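Local structure of transcriptional regulator, Crp/Fnr family (Eubacterium rectale ATCC 33656, 3DV8) at residues A[43-47]-A[105-109]; A[76-80]-A[124-129]. The protein probably regulates transcription as a Crp/Fnr-type factor, coupling a cyclic nucleotide-binding domain to a helix-turn-helix DNA-binding domain. All coordinates share one frame; numbering follows the deposited sequence.

Contact 1: residues A[43-47]-A[105-109]; sequences DCTGL and IIPAE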
loop_
_atom_site.group_PDB
_atom_site.type_symbol
_atom_site.label_atom_id
_atom_site.label_comp_id
_atom_site.label_asym_id
_atom_site.label_seq_id
_atom_site.Cartn_x
_atom_site.Cartn_y
_atom_site.Cartn_z
ATOM N N ASP A 43 -1.551 -15.634 13.803
ATOM C CA ASP A 43 -3.015 -15.688 13.907
ATOM C C ASP A 43 -3.727 -15.537 12.563
ATOM O O ASP A 43 -3.215 -14.910 11.636
ATOM C CB ASP A 43 -3.488 -14.527 14.791
ATOM C CG ASP A 43 -2.930 -14.599 16.201
ATOM O OD1 ASP A 43 -3.233 -15.587 16.914
ATOM O OD2 ASP A 43 -2.206 -13.656 16.609
ATOM N N CYS A 44 -4.915 -16.125 12.480
ATOM C CA CYS A 44 -5.820 -15.944 11.341
ATOM C C CYS A 44 -7.246 -16.203 11.838
ATOM O O CYS A 44 -7.925 -17.146 11.420
ATOM C CB CYS A 44 -5.452 -16.816 10.151
ATOM S SG CYS A 44 -6.423 -16.295 8.728
ATOM N N THR A 45 -7.662 -15.330 12.753
ATOM C CA THR A 45 -8.946 -15.427 13.449
ATOM C C THR A 45 -10.153 -15.275 12.520
ATOM O O THR A 45 -10.970 -16.195 12.398
ATOM C CB THR A 45 -9.008 -14.410 14.623
ATOM O OG1 THR A 45 -8.609 -13.114 14.159
ATOM C CG2 THR A 45 -8.057 -14.840 15.743
ATOM N N GLY A 46 -10.231 -14.139 11.840
ATOM C CA GLY A 46 -11.328 -13.864 10.909
ATOM C C GLY A 46 -11.530 -12.385 10.681
ATOM O O GLY A 46 -10.722 -11.573 11.141
ATOM N N LEU A 47 -12.597 -12.043 9.958
ATOM C CA LEU A 47 -12.950 -10.637 9.718
ATOM C C LEU A 47 -13.545 -10.093 11.009
ATOM O O LEU A 47 -14.298 -10.802 11.669
ATOM C CB LEU A 47 -13.934 -10.450 8.554
ATOM C CG LEU A 47 -13.351 -10.627 7.144
ATOM C CD1 LEU A 47 -13.050 -12.087 6.779
ATOM C CD2 LEU A 47 -14.307 -10.038 6.144
ATOM N N ILE A 105 -16.629 -11.386 15.340
ATOM C CA ILE A 105 -15.688 -12.077 14.463
ATOM C C ILE A 105 -16.464 -13.061 13.572
ATOM O O ILE A 105 -17.250 -13.861 14.075
ATOM C CB ILE A 105 -14.597 -12.846 15.237
ATOM C CG1 ILE A 105 -13.975 -11.978 16.347
ATOM C CG2 ILE A 105 -13.523 -13.350 14.253
ATOM C CD1 ILE A 105 -12.827 -12.656 17.087
ATOM N N ILE A 106 -16.282 -12.948 12.258
ATOM C CA ILE A 106 -16.826 -13.897 11.291
ATOM C C ILE A 106 -15.619 -14.805 11.041
ATOM O O ILE A 106 -14.624 -14.317 10.507
ATOM C CB ILE A 106 -17.261 -13.231 9.960
ATOM C CG1 ILE A 106 -18.329 -12.159 10.199
ATOM C CG2 ILE A 106 -17.786 -14.295 8.977
ATOM C CD1 ILE A 106 -18.692 -11.393 8.943
ATOM N N PRO A 107 -15.662 -16.096 11.461
ATOM C CA PRO A 107 -14.534 -17.025 11.214
ATOM C C PRO A 107 -14.053 -17.045 9.751
ATOM O O PRO A 107 -14.885 -16.978 8.841
ATOM C CB PRO A 107 -15.109 -18.389 11.625
ATOM C CG PRO A 107 -16.081 -18.059 12.684
ATOM C CD PRO A 107 -16.731 -16.774 12.221
ATOM N N ALA A 108 -12.729 -17.108 9.560
ATOM C CA ALA A 108 -12.089 -17.050 8.237
ATOM C C ALA A 108 -12.553 -18.139 7.277
ATOM O O ALA A 108 -12.890 -17.838 6.135
ATOM C CB ALA A 108 -10.579 -17.073 8.371
ATOM N N GLU A 109 -12.584 -19.390 7.746
ATOM C CA GLU A 109 -13.042 -20.540 6.922
ATOM C C GLU A 109 -14.466 -20.344 6.373
ATOM O O GLU A 109 -14.732 -20.661 5.214
ATOM C CB GLU A 109 -12.905 -21.909 7.647
ATOM C CG GLU A 109 -13.770 -22.195 8.920
ATOM C CD GLU A 109 -13.190 -21.649 10.239
ATOM O OE1 GLU A 109 -12.580 -20.544 10.249
ATOM O OE2 GLU A 109 -13.363 -22.337 11.278
#
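Leu-47 and Ile-106 form an antiparallel hydrogen-bonded pair, their CA atoms 5.3 Å apart, at one end of a sheet in the beta-roll of the cyclic nucleotide-binding domain. The pair is lopsided. Ile-106 N reaches Leu-47 O at 3.0 Å with a nearly straight N-H...O angle of 163°, the donor lying in the carbonyl plane, whereas the return bond from Leu-47 N to Ile-106 O is weak, bent to 133°. One step outward, Gly-46 faces Pro-107 as a non-hydrogen-bonded pair. Beyond it the strands part: Pro-107 takes the N-cap position of helix 108-117, and Ala-108 N, in the first turn, keeps a weak bond of 3.5 Å to Thr-45 O. A CB on Gly-46 would run into Ile-106 O, so the close approach of the two backbones depends on the missing side chain.

The side chains fill in around this backbone. In Ile-105, CG2 stands anti to the backbone N, which lays this methyl 3.7 Å from Leu-47 O and beside Gly-46 CA. Leu-47 and Ile-106 share one face of the sheet, where Tyr-111 of helix 108-117 touches both. At the loop end the methyl of Ala-108 points toward Cys-44, whose sulfur is bonded to Cys-84; SG of Cys-44 lies 4.2 Å from CB of Ala-108.

Contact 2: residues A[76-80]-A[124-129]; sequences DMCLL and YTNELM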
loop_
_atom_site.group_PDB
_atom_site.type_symbol
_atom_site.label_atom_id
_atom_site.label_comp_id
_atom_site.label_asym_id
_atom_site.label_seq_id
_atom_site.Cartn_x
_atom_site.Cartn_y
_atom_site.Cartn_z
ATOM N N ASP A 76 -16.382 0.027 11.152
ATOM C CA ASP A 76 -15.390 -0.456 10.183
ATOM C C ASP A 76 -15.298 -1.980 10.232
ATOM O O ASP A 76 -15.765 -2.614 11.183
ATOM C CB ASP A 76 -13.979 0.131 10.438
ATOM C CG ASP A 76 -13.787 1.517 9.850
ATOM O OD1 ASP A 76 -14.198 1.741 8.691
ATOM O OD2 ASP A 76 -13.149 2.366 10.513
HETATM N N MSE A 77 -14.724 -2.549 9.174
HETATM C CA MSE A 77 -14.429 -3.974 9.094
HETATM C C MSE A 77 -12.956 -4.197 8.898
HETATM O O MSE A 77 -12.325 -3.515 8.109
HETATM C CB MSE A 77 -15.191 -4.663 7.977
HETATM C CG MSE A 77 -16.270 -5.598 8.460
HETATM SE SE MSE A 77 -17.479 -5.867 7.007
HETATM C CE MSE A 77 -18.406 -4.038 7.150
ATOM N N CYS A 78 -12.431 -5.180 9.617
ATOM C CA CYS A 78 -11.042 -5.569 9.518
ATOM C C CYS A 78 -10.981 -6.771 8.586
ATOM O O CYS A 78 -11.637 -7.777 8.848
ATOM C CB CYS A 78 -10.508 -5.938 10.893
ATOM S SG CYS A 78 -8.784 -6.342 10.871
ATOM N N LEU A 79 -10.231 -6.646 7.491
ATOM C CA LEU A 79 -10.020 -7.741 6.540
ATOM C C LEU A 79 -8.720 -8.489 6.817
ATOM O O LEU A 79 -8.704 -9.725 6.769
ATOM C CB LEU A 79 -10.000 -7.219 5.093
ATOM C CG LEU A 79 -9.774 -8.214 3.938
ATOM C CD1 LEU A 79 -10.684 -9.435 4.032
ATOM C CD2 LEU A 79 -9.977 -7.527 2.599
ATOM N N LEU A 80 -7.648 -7.738 7.123
ATOM C CA LEU A 80 -6.281 -8.291 7.299
ATOM C C LEU A 80 -6.056 -9.193 8.521
ATOM O O LEU A 80 -5.011 -9.848 8.622
ATOM C CB LEU A 80 -5.217 -7.181 7.212
ATOM C CG LEU A 80 -5.249 -6.314 5.938
ATOM C CD1 LEU A 80 -4.154 -5.251 5.997
ATOM C CD2 LEU A 80 -5.135 -7.139 4.652
ATOM N N TYR A 124 -17.389 -7.255 -2.635
ATOM C CA TYR A 124 -17.388 -6.467 -1.408
ATOM C C TYR A 124 -15.992 -6.511 -0.732
ATOM O O TYR A 124 -15.509 -5.486 -0.243
ATOM C CB TYR A 124 -18.497 -6.919 -0.447
ATOM C CG TYR A 124 -18.540 -6.047 0.782
ATOM C CD1 TYR A 124 -19.162 -4.783 0.739
ATOM C CD2 TYR A 124 -17.916 -6.451 1.974
ATOM C CE1 TYR A 124 -19.179 -3.949 1.863
ATOM C CE2 TYR A 124 -17.924 -5.630 3.094
ATOM C CZ TYR A 124 -18.561 -4.382 3.032
ATOM O OH TYR A 124 -18.569 -3.578 4.142
ATOM N N THR A 125 -15.365 -7.690 -0.718
ATOM C CA THR A 125 -14.023 -7.851 -0.154
ATOM C C THR A 125 -12.977 -7.044 -0.951
ATOM O O THR A 125 -12.026 -6.530 -0.345
ATOM C CB THR A 125 -13.629 -9.339 -0.022
ATOM O OG1 THR A 125 -14.661 -10.039 0.680
ATOM C CG2 THR A 125 -12.333 -9.497 0.739
ATOM N N ASN A 126 -13.157 -6.931 -2.279
ATOM C CA ASN A 126 -12.312 -6.071 -3.150
ATOM C C ASN A 126 -12.386 -4.626 -2.713
ATOM O O ASN A 126 -11.356 -3.974 -2.548
ATOM C CB ASN A 126 -12.739 -6.114 -4.634
ATOM C CG ASN A 126 -12.231 -7.330 -5.357
ATOM O OD1 ASN A 126 -11.036 -7.436 -5.613
ATOM N ND2 ASN A 126 -13.129 -8.237 -5.735
ATOM N N GLU A 127 -13.620 -4.144 -2.543
ATOM C CA GLU A 127 -13.880 -2.767 -2.094
ATOM C C GLU A 127 -13.299 -2.503 -0.698
ATOM O O GLU A 127 -12.821 -1.403 -0.426
ATOM C CB GLU A 127 -15.382 -2.414 -2.149
ATOM C CG GLU A 127 -16.053 -2.503 -3.559
ATOM C CD GLU A 127 -15.368 -1.693 -4.688
ATOM O OE1 GLU A 127 -14.712 -0.666 -4.402
ATOM O OE2 GLU A 127 -15.518 -2.085 -5.881
ATOM N N LEU A 128 -13.302 -3.529 0.153
ATOM C CA LEU A 128 -12.728 -3.449 1.492
ATOM C C LEU A 128 -11.193 -3.356 1.369
ATOM O O LEU A 128 -10.586 -2.496 2.008
ATOM C CB LEU A 128 -13.177 -4.649 2.335
ATOM C CG LEU A 128 -13.051 -4.566 3.848
ATOM C CD1 LEU A 128 -13.844 -3.377 4.412
ATOM C CD2 LEU A 128 -13.536 -5.884 4.447
HETATM N N MSE A 129 -10.589 -4.222 0.539
HETATM C CA MSE A 129 -9.133 -4.149 0.238
HETATM C C MSE A 129 -8.705 -2.826 -0.388
HETATM O O MSE A 129 -7.689 -2.275 0.013
HETATM C CB MSE A 129 -8.634 -5.266 -0.704
HETATM C CG MSE A 129 -7.739 -6.308 -0.069
HETATM SE SE MSE A 129 -6.685 -7.174 -1.445
HETATM C CE MSE A 129 -8.068 -7.792 -2.506
#
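This is an apolar helix-on-strand contact: Met-77 and Leu-79, on the outermost short strand 77-78 and the turn after it, pack against helix 119-145, the long helix that in Crp/Fnr proteins lines the dimer interface. The evidence is a row of side-chain contacts. Leu-128 points toward the strand and its two methyls divide the work: CD1 lies 4.0 Å from Met-77 CB, and CD2 lies 3.8 Å from Leu-79 CB. Leu-79 extends with CG anti to the backbone N (chi1 179°), a setting that sends its forked end alongside Leu-128, between Thr-125 and Met-129, which lie one turn apart on the helix. There CD2 meets Thr-125 CG2 at 3.6 Å, with CD1 almost as near, and CD2 also rests 3.7 Å from CG of Met-129.

At the other end, Met-77, present as selenomethionine, makes a Met-aromatic contact with Tyr-124. Its SE sits at the ring edge, 5.2 Å from the centroid and 80° off the ring normal, with CE2 the closest ring carbon at 3.9 Å. The two side chains cross at about a right angle, and Pro-9 touches both. An alanine in place of Tyr-124 removes the ring edge beside SE, and is likely to leave the end of Met-77 less fixed and a gap next to Pro-9.

Polar atoms near the interface look away from it for partners: Met-77 O accepts from Arg-132 NH2, and Thr-125 OG1 pairs with Tyr-111 OH. On the helix flank turned from the strand, Asn-126 ND2 bonds to Ala-122 O of the second subunit. The strand-helix join itself therefore relies on the fit of methyl, methylene and aromatic surfaces, without directional bonds between the two segments.

In the fold
From the N terminus the segments come in the order 43-47, 76-80, 105-109 and 124-129, so the two contacts cross rather than nest. Contact 1 closes an excursion of 57 residues, strands and loops without an alpha-helix, that contains segment 76-80; contact 2 then closes 43 residues that contain segment 105-109 and all of helix 108-117. Strands 46-50 and 77-78 are neighbours in one sheet, and the contact centres lie about 13 Å apart. They meet directly where Leu-47 CB approaches Cys-78 O at 3.5 Å. Together they tie the sheet to two successive helices: contact 1 at the start of helix 108-117, contact 2 along helix 119-145, which faces the second subunit.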